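Local coordinates for protein copper-containing nitrite reductase (Bradyrhizobium sp. ORS 375, PDB 6THE) that reduces nitrite to nitric oxide, using copper centres held by a trimeric core of cupredoxin domains, at residues A[41-46]-A[188-193]; A[199-204]-A[291-296]; A[237-242]-A[254-259]; A[269-274]-A[299-304]. All blocks are in the same frame, centred on the assembly; numbering follows the deposited sequence.

Interaction 1 of 4, residues A[41-46]-A[188-193]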
loop_
_atom_site.group_PDB
_atom_site.type_symbol
_atom_site.label_atom_id
_atom_site.label_comp_id
_atom_site.label_asym_id
_atom_site.label_seq_id
_atom_site.Cartn_x
_atom_site.Cartn_y
_atom_site.Cartn_z
ATOM N N ARG A 41 -29.264 6.931 -7.142
ATOM C CA ARG A 41 -28.553 7.472 -8.288
ATOM C C ARG A 41 -27.061 7.190 -8.133
ATOM O O ARG A 41 -26.412 7.738 -7.244
ATOM C CB ARG A 41 -28.833 8.974 -8.413
ATOM C CG ARG A 41 -28.046 9.673 -9.512
ATOM C CD ARG A 41 -27.784 11.130 -9.178
ATOM N NE ARG A 41 -26.819 11.741 -10.082
ATOM C CZ ARG A 41 -25.499 11.733 -9.912
ATOM N NH1 ARG A 41 -24.962 11.140 -8.859
ATOM N NH2 ARG A 41 -24.720 12.319 -10.802
ATOM N N LEU A 42 -26.538 6.322 -9.008
ATOM C CA LEU A 42 -25.122 5.989 -9.052
ATOM C C LEU A 42 -24.401 6.995 -9.946
ATOM O O LEU A 42 -23.368 7.543 -9.568
ATOM C CB LEU A 42 -24.967 4.555 -9.576
ATOM C CG LEU A 42 -23.574 4.153 -10.062
ATOM C CD1 LEU A 42 -22.592 4.048 -8.906
ATOM C CD2 LEU A 42 -23.629 2.841 -10.830
ATOM N N ALA A 43 -24.961 7.207 -11.143
ATOM C CA ALA A 43 -24.493 8.211 -12.084
ATOM C C ALA A 43 -25.705 8.849 -12.758
ATOM O O ALA A 43 -26.842 8.492 -12.453
ATOM C CB ALA A 43 -23.562 7.578 -13.089
ATOM N N GLU A 44 -25.454 9.798 -13.666
ATOM C CA GLU A 44 -26.527 10.447 -14.401
ATOM C C GLU A 44 -27.106 9.460 -15.411
ATOM O O GLU A 44 -26.422 9.048 -16.347
ATOM C CB GLU A 44 -26.044 11.746 -15.056
ATOM C CG GLU A 44 -25.752 12.863 -14.065
ATOM C CD GLU A 44 -26.946 13.421 -13.306
ATOM O OE1 GLU A 44 -28.056 13.455 -13.878
ATOM O OE2 GLU A 44 -26.764 13.823 -12.139
ATOM N N GLY A 45 -28.367 9.074 -15.186
ATOM C CA GLY A 45 -29.066 8.127 -16.041
ATOM C C GLY A 45 -28.901 6.685 -15.565
ATOM O O GLY A 45 -29.536 5.779 -16.101
ATOM N N THR A 46 -28.053 6.488 -14.547
ATOM C CA THR A 46 -27.738 5.159 -14.047
ATOM C C THR A 46 -28.165 5.043 -12.584
ATOM O O THR A 46 -27.826 5.892 -11.762
ATOM C CB THR A 46 -26.253 4.826 -14.247
ATOM O OG1 THR A 46 -25.836 5.347 -15.510
ATOM C CG2 THR A 46 -25.966 3.341 -14.191
ATOM N N PRO A 188 -13.922 -3.445 -10.607
ATOM C CA PRO A 188 -15.097 -2.579 -10.493
ATOM C C PRO A 188 -15.250 -1.671 -11.709
ATOM O O PRO A 188 -14.262 -1.273 -12.324
ATOM C CB PRO A 188 -14.819 -1.763 -9.223
ATOM C CG PRO A 188 -13.308 -1.718 -9.120
ATOM C CD PRO A 188 -12.804 -2.993 -9.763
ATOM N N GLU A 189 -16.507 -1.362 -12.046
ATOM C CA GLU A 189 -16.824 -0.487 -13.163
ATOM C C GLU A 189 -16.733 0.967 -12.707
ATOM O O GLU A 189 -16.405 1.847 -13.501
ATOM C CB GLU A 189 -18.217 -0.803 -13.714
ATOM C CG GLU A 189 -18.310 -2.146 -14.418
ATOM C CD GLU A 189 -17.670 -2.226 -15.795
ATOM O OE1 GLU A 189 -17.412 -1.162 -16.395
ATOM O OE2 GLU A 189 -17.434 -3.355 -16.266
ATOM N N TYR A 190 -17.025 1.197 -11.421
ATOM C CA TYR A 190 -17.081 2.536 -10.857
ATOM C C TYR A 190 -16.253 2.598 -9.577
ATOM O O TYR A 190 -16.317 1.697 -8.743
ATOM C CB TYR A 190 -18.527 2.928 -10.544
ATOM C CG TYR A 190 -19.445 3.045 -11.735
ATOM C CD1 TYR A 190 -20.087 1.933 -12.259
ATOM C CD2 TYR A 190 -19.690 4.273 -12.328
ATOM C CE1 TYR A 190 -20.935 2.035 -13.351
ATOM C CE2 TYR A 190 -20.539 4.394 -13.417
ATOM C CZ TYR A 190 -21.160 3.271 -13.933
ATOM O OH TYR A 190 -21.994 3.384 -15.007
ATOM N N PHE A 191 -15.471 3.677 -9.448
ATOM C CA PHE A 191 -14.866 4.077 -8.188
ATOM C C PHE A 191 -15.555 5.355 -7.718
ATOM O O PHE A 191 -15.665 6.313 -8.479
ATOM C CB PHE A 191 -13.360 4.295 -8.354
ATOM C CG PHE A 191 -12.530 3.039 -8.434
ATOM C CD1 PHE A 191 -12.023 2.447 -7.286
ATOM C CD2 PHE A 191 -12.239 2.456 -9.660
ATOM C CE1 PHE A 191 -11.253 1.295 -7.360
ATOM C CE2 PHE A 191 -11.467 1.306 -9.734
ATOM C CZ PHE A 191 -10.974 0.729 -8.585
ATOM N N VAL A 192 -16.022 5.354 -6.465
ATOM C CA VAL A 192 -16.904 6.410 -5.990
ATOM C C VAL A 192 -16.420 6.943 -4.644
ATOM O O VAL A 192 -15.938 6.188 -3.800
ATOM C CB VAL A 192 -18.374 5.942 -5.927
ATOM C CG1 VAL A 192 -18.977 5.766 -7.314
ATOM C CG2 VAL A 192 -18.548 4.674 -5.101
ATOM N N PHE A 193 -16.544 8.265 -4.477
ATOM C CA PHE A 193 -16.433 8.914 -3.181
ATOM C C PHE A 193 -17.840 9.195 -2.666
ATOM O O PHE A 193 -18.620 9.868 -3.337
ATOM C CB PHE A 193 -15.670 10.239 -3.290
ATOM C CG PHE A 193 -14.166 10.141 -3.351
ATOM C CD1 PHE A 193 -13.454 9.428 -2.397
ATOM C CD2 PHE A 193 -13.458 10.799 -4.347
ATOM C CE1 PHE A 193 -12.069 9.352 -2.454
ATOM C CE2 PHE A 193 -12.073 10.725 -4.401
ATOM C CZ PHE A 193 -11.382 10.002 -3.455
#
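Leu42 lays one methyl over the phenol ring of Tyr190: CD2 stands 3.9 Å from the ring centroid and 15° off its normal, a CH-pi contact, while the two side chains cross obliquely. With CG anti to the backbone N (chi1 163°), the leucine branch is turned to the tyrosine, and its other methyl, CD1, packs against Val192 CG1 at 4.3 Å. Thr46 meets the same tyrosine tip to tip, its CG2 lying 4.1 Å from Tyr190 OH. Ala43 adds a looser contact, CB 4.4 Å from Tyr190 CE2, approaching obliquely. Leu42 and Ala43 both face Thr46 in a classic beta bulge, closed by a type II turn in which Gly45 takes a positive phi; the corner belongs to the first cupredoxin domain and is pressed against strand 190-193 of the second. An alanine in place of Tyr190 would probably leave Leu42 CD2 and Thr46 CG2 without their partner and open a gap at the domain boundary. Outside this apolar patch, Arg41 forms a salt bridge with Glu44, side-on, NE and NH2 both reaching OE2 at 2.9 Å. Tyr170 meets the Tyr190 ring with its plane turned by about 50°.

Interaction 2 of 4, residues A[199-204]-A[291-296]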
loop_
_atom_site.group_PDB
_atom_site.type_symbol
_atom_site.label_atom_id
_atom_site.label_comp_id
_atom_site.label_asym_id
_atom_site.label_seq_id
_atom_site.Cartn_x
_atom_site.Cartn_y
_atom_site.Cartn_z
ATOM N N ALA A 199 -20.457 12.776 -6.427
ATOM C CA ALA A 199 -21.105 12.958 -5.136
ATOM C C ALA A 199 -20.474 14.135 -4.396
ATOM O O ALA A 199 -21.165 14.863 -3.686
ATOM C CB ALA A 199 -21.011 11.687 -4.331
ATOM N N LEU A 200 -19.158 14.302 -4.572
ATOM C CA LEU A 200 -18.421 15.397 -3.960
ATOM C C LEU A 200 -17.933 16.352 -5.047
ATOM O O LEU A 200 -17.063 17.186 -4.801
ATOM C CB LEU A 200 -17.251 14.833 -3.144
ATOM C CG LEU A 200 -17.596 13.773 -2.097
ATOM C CD1 LEU A 200 -16.344 13.321 -1.361
ATOM C CD2 LEU A 200 -18.631 14.282 -1.106
ATOM N N SER A 201 -18.512 16.222 -6.248
ATOM C CA SER A 201 -18.170 17.071 -7.378
ATOM C C SER A 201 -19.370 17.931 -7.769
ATOM O O SER A 201 -19.382 19.135 -7.515
ATOM C CB SER A 201 -17.671 16.253 -8.545
ATOM O OG SER A 201 -16.469 15.576 -8.215
ATOM N N LYS A 202 -20.375 17.293 -8.381
ATOM C CA LYS A 202 -21.544 17.975 -8.911
ATOM C C LYS A 202 -22.620 18.083 -7.832
ATOM O O LYS A 202 -23.391 19.041 -7.822
ATOM C CB LYS A 202 -21.999 17.291 -10.209
ATOM C CG LYS A 202 -23.487 16.987 -10.351
ATOM C CD LYS A 202 -24.337 18.156 -10.809
ATOM C CE LYS A 202 -25.821 17.869 -10.710
ATOM N NZ LYS A 202 -26.624 19.114 -10.735
ATOM N N LEU A 203 -22.644 17.109 -6.913
ATOM C CA LEU A 203 -23.691 17.017 -5.906
ATOM C C LEU A 203 -23.337 17.865 -4.685
ATOM O O LEU A 203 -23.953 18.906 -4.460
ATOM C CB LEU A 203 -23.914 15.546 -5.534
ATOM C CG LEU A 203 -25.081 14.845 -6.232
ATOM C CD1 LEU A 203 -24.898 14.816 -7.742
ATOM C CD2 LEU A 203 -25.254 13.432 -5.699
ATOM N N HIS A 204 -22.348 17.412 -3.904
ATOM C CA HIS A 204 -21.989 18.067 -2.654
ATOM C C HIS A 204 -20.513 18.460 -2.665
ATOM O O HIS A 204 -19.690 17.788 -2.044
ATOM C CB HIS A 204 -22.323 17.167 -1.454
ATOM C CG HIS A 204 -23.654 16.499 -1.533
ATOM N ND1 HIS A 204 -24.833 17.163 -1.260
ATOM C CD2 HIS A 204 -23.996 15.229 -1.844
ATOM C CE1 HIS A 204 -25.847 16.332 -1.404
ATOM N NE2 HIS A 204 -25.359 15.139 -1.762
ATOM N N LEU A 291 -13.642 11.326 -8.069
ATOM C CA LEU A 291 -13.243 12.719 -8.191
ATOM C C LEU A 291 -14.022 13.548 -7.173
ATOM O O LEU A 291 -15.241 13.429 -7.074
ATOM C CB LEU A 291 -13.536 13.189 -9.620
ATOM C CG LEU A 291 -12.929 14.533 -10.021
ATOM C CD1 LEU A 291 -11.539 14.344 -10.611
ATOM C CD2 LEU A 291 -13.828 15.253 -11.016
ATOM N N GLY A 292 -13.295 14.386 -6.424
ATOM C CA GLY A 292 -13.886 15.280 -5.442
ATOM C C GLY A 292 -13.421 16.720 -5.649
ATOM O O GLY A 292 -12.310 16.953 -6.117
ATOM N N ILE A 293 -14.288 17.677 -5.293
ATOM C CA ILE A 293 -14.015 19.089 -5.512
ATOM C C ILE A 293 -14.061 19.824 -4.173
ATOM O O ILE A 293 -14.984 19.633 -3.383
ATOM C CB ILE A 293 -14.994 19.687 -6.547
ATOM C CG1 ILE A 293 -14.854 19.039 -7.930
ATOM C CG2 ILE A 293 -14.875 21.205 -6.617
ATOM C CD1 ILE A 293 -13.495 19.210 -8.579
ATOM N N LEU A 294 -13.042 20.660 -3.941
ATOM C CA LEU A 294 -12.973 21.546 -2.790
ATOM C C LEU A 294 -12.834 22.984 -3.284
ATOM O O LEU A 294 -11.773 23.383 -3.763
ATOM C CB LEU A 294 -11.792 21.123 -1.905
ATOM C CG LEU A 294 -11.392 22.086 -0.784
ATOM C CD1 LEU A 294 -12.476 22.190 0.278
ATOM C CD2 LEU A 294 -10.074 21.661 -0.153
ATOM N N HIS A 295 -13.933 23.742 -3.183
ATOM C CA HIS A 295 -13.965 25.141 -3.578
ATOM C C HIS A 295 -13.455 26.008 -2.431
ATOM O O HIS A 295 -13.967 25.931 -1.315
ATOM C CB HIS A 295 -15.383 25.555 -4.003
ATOM C CG HIS A 295 -15.804 25.034 -5.337
ATOM N ND1 HIS A 295 -15.184 25.416 -6.511
ATOM C CD2 HIS A 295 -16.794 24.186 -5.691
ATOM C CE1 HIS A 295 -15.764 24.814 -7.530
ATOM N NE2 HIS A 295 -16.757 24.055 -7.052
ATOM N N VAL A 296 -12.441 26.831 -2.725
ATOM C CA VAL A 296 -11.875 27.742 -1.743
ATOM C C VAL A 296 -12.069 29.175 -2.235
ATOM O O VAL A 296 -11.548 29.554 -3.283
ATOM C CB VAL A 296 -10.394 27.425 -1.450
ATOM C CG1 VAL A 296 -9.779 28.440 -0.496
ATOM C CG2 VAL A 296 -10.216 26.014 -0.911
HETATM O O HOH W 1 -17.258 12.450 -5.556
#
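Ser201 OG stands above the plane of the Leu291 carbonyl, 66° out of it, and donates to Leu291 O at 2.7 Å. A second flat group, the carbonyl of Leu200, also receives its donor from above its plane: Ile293 N bonds Leu200 O at 2.9 Å, 38° out of the plane. A third is the imidazole of His295, which has Ile293 CG2 over one face, set toward the rim, so that the isoleucine turns one branch to the ring and the other to the helix. That other branch, CG1, lies 3.8 Å from Ser201 OG. The serine hydroxyl is anti to its own carbonyl carbon (chi1 -63°), which directs OG to the strand. Helix 199-203 is a short one with a pi-type turn, His204 N bonding Ala199 O at 2.8 Å, and it leads into strand 206-209, which pairs with strand 292-297 in a sheet of the second cupredoxin domain. The helix packs beside the segment 292-296 of that strand, their axes 5.8 Å apart at the nearest point. An alanine at Ser201 would probably cost Leu291 O the serine as a donor, the water bond remaining. That water accepts from Leu200 N and donates to Leu291 O, linking the two backbones beside the serine bond. At Gly292 a CB would lie 3.8 Å from Leu200 CB. His204, just past the helix, bonds Asp9 and, with Asp15 and Pro205, lines a pocket holding pentane-1,5-diol.

Interaction 3 of 4, residues A[237-242]-A[254-259]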
loop_
_atom_site.group_PDB
_atom_site.type_symbol
_atom_site.label_atom_id
_atom_site.label_comp_id
_atom_site.label_asym_id
_atom_site.label_seq_id
_atom_site.Cartn_x
_atom_site.Cartn_y
_atom_site.Cartn_z
ATOM N N ASP A 237 -0.580 18.689 6.440
ATOM C CA ASP A 237 0.234 19.155 7.551
ATOM C C ASP A 237 0.450 18.011 8.538
ATOM O O ASP A 237 1.568 17.797 9.005
ATOM C CB ASP A 237 -0.390 20.375 8.235
ATOM C CG ASP A 237 -0.516 21.598 7.340
ATOM O OD1 ASP A 237 0.251 21.697 6.359
ATOM O OD2 ASP A 237 -1.381 22.448 7.635
ATOM N N LYS A 238 -0.634 17.287 8.845
ATOM C CA LYS A 238 -0.599 16.168 9.774
ATOM C C LYS A 238 -1.467 15.031 9.238
ATOM O O LYS A 238 -2.586 15.262 8.781
ATOM C CB LYS A 238 -1.051 16.608 11.169
ATOM C CG LYS A 238 -0.021 17.396 11.968
ATOM C CD LYS A 238 -0.608 18.163 13.132
ATOM C CE LYS A 238 0.383 19.118 13.764
ATOM N NZ LYS A 238 -0.254 19.967 14.798
ATOM N N VAL A 239 -0.928 13.808 9.300
ATOM C CA VAL A 239 -1.631 12.611 8.864
ATOM C C VAL A 239 -1.539 11.557 9.965
ATOM O O VAL A 239 -0.445 11.186 10.386
ATOM C CB VAL A 239 -1.084 12.076 7.524
ATOM C CG1 VAL A 239 -1.625 10.691 7.197
ATOM C CG2 VAL A 239 -1.352 13.031 6.372
ATOM N N ASP A 240 -2.708 11.090 10.420
ATOM C CA ASP A 240 -2.796 9.951 11.320
ATOM C C ASP A 240 -2.869 8.680 10.478
ATOM O O ASP A 240 -3.914 8.363 9.912
ATOM C CB ASP A 240 -3.962 10.101 12.300
ATOM C CG ASP A 240 -3.816 11.287 13.239
ATOM O OD1 ASP A 240 -2.824 11.319 13.995
ATOM O OD2 ASP A 240 -4.693 12.171 13.206
ATOM N N LEU A 241 -1.735 7.972 10.401
ATOM C CA LEU A 241 -1.572 6.820 9.529
ATOM C C LEU A 241 -2.433 5.664 10.031
ATOM O O LEU A 241 -2.371 5.302 11.205
ATOM C CB LEU A 241 -0.087 6.438 9.488
ATOM C CG LEU A 241 0.336 5.497 8.359
ATOM C CD1 LEU A 241 0.257 6.192 7.007
ATOM C CD2 LEU A 241 1.739 4.964 8.599
ATOM N N PHE A 242 -3.238 5.107 9.115
ATOM C CA PHE A 242 -4.183 4.030 9.382
ATOM C C PHE A 242 -5.283 4.505 10.331
ATOM O O PHE A 242 -6.070 3.699 10.826
ATOM C CB PHE A 242 -3.469 2.762 9.863
ATOM C CG PHE A 242 -2.409 2.233 8.929
ATOM C CD1 PHE A 242 -2.735 1.803 7.650
ATOM C CD2 PHE A 242 -1.084 2.156 9.332
ATOM C CE1 PHE A 242 -1.759 1.314 6.794
ATOM C CE2 PHE A 242 -0.109 1.667 8.474
ATOM C CZ PHE A 242 -0.447 1.247 7.208
ATOM N N GLN A 254 2.482 14.247 0.974
ATOM C CA GLN A 254 1.810 14.550 -0.280
ATOM C C GLN A 254 0.684 13.546 -0.520
ATOM O O GLN A 254 -0.460 13.937 -0.747
ATOM C CB GLN A 254 2.816 14.584 -1.436
ATOM C CG GLN A 254 3.655 13.317 -1.566
ATOM C CD GLN A 254 4.688 13.376 -2.665
ATOM O OE1 GLN A 254 4.453 13.910 -3.746
ATOM N NE2 GLN A 254 5.851 12.805 -2.397
ATOM N N THR A 255 1.024 12.253 -0.459
ATOM C CA THR A 255 0.105 11.169 -0.762
ATOM C C THR A 255 0.231 10.093 0.313
ATOM O O THR A 255 1.340 9.687 0.659
ATOM C CB THR A 255 0.364 10.613 -2.170
ATOM O OG1 THR A 255 0.407 11.701 -3.094
ATOM C CG2 THR A 255 -0.681 9.614 -2.618
ATOM N N VAL A 256 -0.917 9.639 0.830
ATOM C CA VAL A 256 -0.954 8.666 1.912
ATOM C C VAL A 256 -1.677 7.405 1.442
ATOM O O VAL A 256 -2.761 7.479 0.863
ATOM C CB VAL A 256 -1.572 9.259 3.197
ATOM C CG1 VAL A 256 -2.930 9.905 2.956
ATOM C CG2 VAL A 256 -1.646 8.242 4.328
ATOM N N THR A 257 -1.049 6.250 1.695
ATOM C CA THR A 257 -1.619 4.952 1.378
ATOM C C THR A 257 -2.649 4.584 2.443
ATOM O O THR A 257 -2.307 4.430 3.615
ATOM C CB THR A 257 -0.525 3.884 1.240
ATOM O OG1 THR A 257 0.320 4.255 0.151
ATOM C CG2 THR A 257 -1.072 2.492 1.005
ATOM N N VAL A 258 -3.908 4.455 2.015
ATOM C CA VAL A 258 -4.989 4.031 2.890
ATOM C C VAL A 258 -5.494 2.675 2.404
ATOM O O VAL A 258 -6.028 2.569 1.301
ATOM C CB VAL A 258 -6.121 5.077 2.961
ATOM C CG1 VAL A 258 -7.150 4.722 4.024
ATOM C CG2 VAL A 258 -5.585 6.482 3.191
ATOM N N PRO A 259 -5.330 1.598 3.210
ATOM C CA PRO A 259 -5.755 0.257 2.806
ATOM C C PRO A 259 -7.271 0.097 2.886
ATOM O O PRO A 259 -7.943 0.908 3.520
ATOM C CB PRO A 259 -5.078 -0.641 3.852
ATOM C CG PRO A 259 -4.984 0.227 5.087
ATOM C CD PRO A 259 -4.734 1.624 4.555
#
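Val256 makes two aliphatic contacts with one methyl: CG2 lies 3.8 Å from Val239 CG1 and 3.9 Å from Leu241 CD1. In both pairs the side chains slide past each other in opposite directions. Val256 sets CG1 in the crowded position between its backbone N and carbonyl carbon (chi1 52°), which places CG2 anti to N, where it meets both partners. The beta-branched valines are apolar and at ease in strands, while the longer Leu241 reaches Val256 with CD1.

The aromatic contact is of another kind. Phe242 turns its rim to Pro259, CD1 and Pro259 CD being 3.7 Å apart, with the proline carbon close to the ring plane and the two side chains crossing at about a right angle. The CD and CG methylenes of Pro259 give the aromatic rim an apolar partner with no side-chain N-H or O to bury.

Some polar groups at the ends of the segments bond to the other subunits. Gln254 OE1 accepts from Val122 N of the second subunit and its NE2 donates to Phe242 O there, while Phe242 O of this chain accepts from Gln254 NE2 of the third subunit.

Strand 236-241 lies between strands 263-269 and 250-253 in one sheet. Strand 256-258 is the outermost strand, within this chain, of the other, beside strand 227-232, so the contact packs two sheets of a cupredoxin beta sandwich face to face, against the trimer interface.

Interaction 4 of 4, residues A[269-274]-A[299-304]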
loop_
_atom_site.group_PDB
_atom_site.type_symbol
_atom_site.label_atom_id
_atom_site.label_comp_id
_atom_site.label_asym_id
_atom_site.label_seq_id
_atom_site.Cartn_x
_atom_site.Cartn_y
_atom_site.Cartn_z
ATOM N N LYS A 269 -3.728 23.272 6.054
ATOM C CA LYS A 269 -4.089 24.679 6.043
ATOM C C LYS A 269 -4.210 25.135 4.591
ATOM O O LYS A 269 -3.315 24.890 3.785
ATOM C CB LYS A 269 -3.024 25.485 6.793
ATOM C CG LYS A 269 -3.179 27.002 6.766
ATOM C CD LYS A 269 -3.948 27.563 7.943
ATOM C CE LYS A 269 -3.735 29.050 8.127
ATOM N NZ LYS A 269 -4.497 29.575 9.285
ATOM N N VAL A 270 -5.332 25.791 4.270
ATOM C CA VAL A 270 -5.563 26.304 2.930
ATOM C C VAL A 270 -5.138 27.771 2.895
ATOM O O VAL A 270 -5.591 28.571 3.711
ATOM C CB VAL A 270 -7.025 26.110 2.480
ATOM C CG1 VAL A 270 -7.219 26.518 1.028
ATOM C CG2 VAL A 270 -7.500 24.679 2.691
ATOM N N GLU A 271 -4.267 28.106 1.936
ATOM C CA GLU A 271 -3.593 29.394 1.914
ATOM C C GLU A 271 -3.975 30.182 0.662
ATOM O O GLU A 271 -3.894 31.408 0.657
ATOM C CB GLU A 271 -2.075 29.201 1.976
ATOM C CG GLU A 271 -1.593 28.479 3.225
ATOM C CD GLU A 271 -1.477 29.316 4.489
ATOM O OE1 GLU A 271 -2.094 30.399 4.551
ATOM O OE2 GLU A 271 -0.762 28.881 5.415
ATOM N N VAL A 272 -4.382 29.466 -0.393
ATOM C CA VAL A 272 -4.599 30.064 -1.702
ATOM C C VAL A 272 -6.015 29.738 -2.178
ATOM O O VAL A 272 -6.451 28.592 -2.081
ATOM C CB VAL A 272 -3.525 29.600 -2.708
ATOM C CG1 VAL A 272 -3.878 29.948 -4.145
ATOM C CG2 VAL A 272 -2.146 30.139 -2.356
ATOM N N PRO A 273 -6.775 30.733 -2.700
ATOM C CA PRO A 273 -8.119 30.485 -3.229
ATOM C C PRO A 273 -8.094 29.746 -4.565
ATOM O O PRO A 273 -7.118 29.830 -5.307
ATOM C CB PRO A 273 -8.686 31.899 -3.426
ATOM C CG PRO A 273 -7.465 32.758 -3.668
ATOM C CD PRO A 273 -6.387 32.149 -2.797
ATOM N N GLY A 274 -9.186 29.028 -4.855
ATOM C CA GLY A 274 -9.332 28.302 -6.107
ATOM C C GLY A 274 -10.012 26.950 -5.914
ATOM O O GLY A 274 -10.669 26.715 -4.901
ATOM N N PRO A 299 -9.488 36.101 -0.757
ATOM C CA PRO A 299 -8.504 36.922 -1.465
ATOM C C PRO A 299 -7.269 36.122 -1.877
ATOM O O PRO A 299 -6.952 35.102 -1.267
ATOM C CB PRO A 299 -8.128 37.988 -0.424
ATOM C CG PRO A 299 -8.323 37.292 0.908
ATOM C CD PRO A 299 -9.485 36.343 0.695
ATOM N N GLU A 300 -6.579 36.613 -2.912
ATOM C CA GLU A 300 -5.402 35.959 -3.464
ATOM C C GLU A 300 -4.206 36.185 -2.543
ATOM O O GLU A 300 -4.090 37.237 -1.915
ATOM C CB GLU A 300 -5.122 36.471 -4.879
ATOM C CG GLU A 300 -6.185 36.070 -5.888
ATOM C CD GLU A 300 -6.093 36.743 -7.248
ATOM O OE1 GLU A 300 -6.531 36.126 -8.239
ATOM O OE2 GLU A 300 -5.593 37.887 -7.313
ATOM N N ASN A 301 -3.326 35.180 -2.478
ATOM C CA ASN A 301 -2.126 35.226 -1.658
ATOM C C ASN A 301 -0.903 35.101 -2.565
ATOM O O ASN A 301 -0.431 33.994 -2.822
ATOM C CB ASN A 301 -2.159 34.158 -0.559
ATOM C CG ASN A 301 -1.149 34.385 0.547
ATOM O OD1 ASN A 301 -0.265 35.234 0.435
ATOM N ND2 ASN A 301 -1.271 33.629 1.626
ATOM N N PRO A 302 -0.356 36.232 -3.074
ATOM C CA PRO A 302 0.729 36.205 -4.060
ATOM C C PRO A 302 2.063 35.675 -3.535
ATOM O O PRO A 302 2.932 35.304 -4.321
ATOM C CB PRO A 302 0.895 37.679 -4.470
ATOM C CG PRO A 302 -0.373 38.359 -3.995
ATOM C CD PRO A 302 -0.773 37.604 -2.745
ATOM N N ASP A 303 2.211 35.647 -2.205
ATOM C CA ASP A 303 3.447 35.222 -1.567
ATOM C C ASP A 303 3.565 33.699 -1.596
ATOM O O ASP A 303 4.672 33.166 -1.571
ATOM C CB ASP A 303 3.575 35.789 -0.150
ATOM C CG ASP A 303 3.958 37.260 -0.114
ATOM O OD1 ASP A 303 3.321 38.053 -0.836
ATOM O OD2 ASP A 303 4.896 37.600 0.636
ATOM N N ILE A 304 2.415 33.014 -1.647
ATOM C CA ILE A 304 2.379 31.560 -1.661
ATOM C C ILE A 304 2.247 31.075 -3.103
ATOM O O ILE A 304 2.956 30.157 -3.514
ATOM C CB ILE A 304 1.258 31.014 -0.747
ATOM C CG1 ILE A 304 1.314 31.605 0.668
ATOM C CG2 ILE A 304 1.250 29.491 -0.726
ATOM C CD1 ILE A 304 2.616 31.366 1.409
#
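Val272 and Ile304 form the apolar part of the contact, CG2 of the valine lying 3.8 Å from CG2 of the isoleucine as the two side chains slide past each other in opposite directions. Val272 CG2 is anti to the carbonyl carbon (chi1 167° for CG1), on the isoleucine side. Further along, Pro273 sets CG and CD against the other backbone: CD is 3.4 Å from Pro299 O, and CG is 3.8 Å from Glu300 CA. Pro273 suits this place, having no N-H to satisfy and a stiff apolar ring. Asn301 fills the middle, with CB 3.5 Å from Glu271 O.

The solvent side, at exposed Pro299 and Glu300, is looser, and Glu300 adds little beyond CG. Glu271 OE1 and Asn301 ND2, 4.4 Å apart, are too distant to bond. Ile92 of the second subunit packs on Glu271 and Val272, and its Leu116 on Ile304, so the loop between strands 263-269 and 274-280 meets the loop after strand 292-297 where two subunits join. The segments meet through van der Waals packing, part apolar and part carbon against carbonyl oxygen, and Ile304 is also bonded by backbone to the second subunit.

How the interactions relate
From the N terminus, interaction 1 closes first, joining 41-46 to 188-193 across 141 residues and bringing the first cupredoxin domain against the second. Interaction 2 follows in series, tying helix 199-203 to strand 292-297; Phe193 and Leu200 pack together where the two meet. Inside its loop nests interaction 3, a short closure between 237-242 and 254-259 that joins the two sheets of the second domain. Interaction 4 crosses interaction 2, joining the loop between strands 263-269 and 274-280 to the loop after strand 292-297. A probable hydrogen bond from Val296 N to Gly274 O ties the pair together. Interactions 3 and 4 both touch the second subunit, whereas no other chain touches interaction 2.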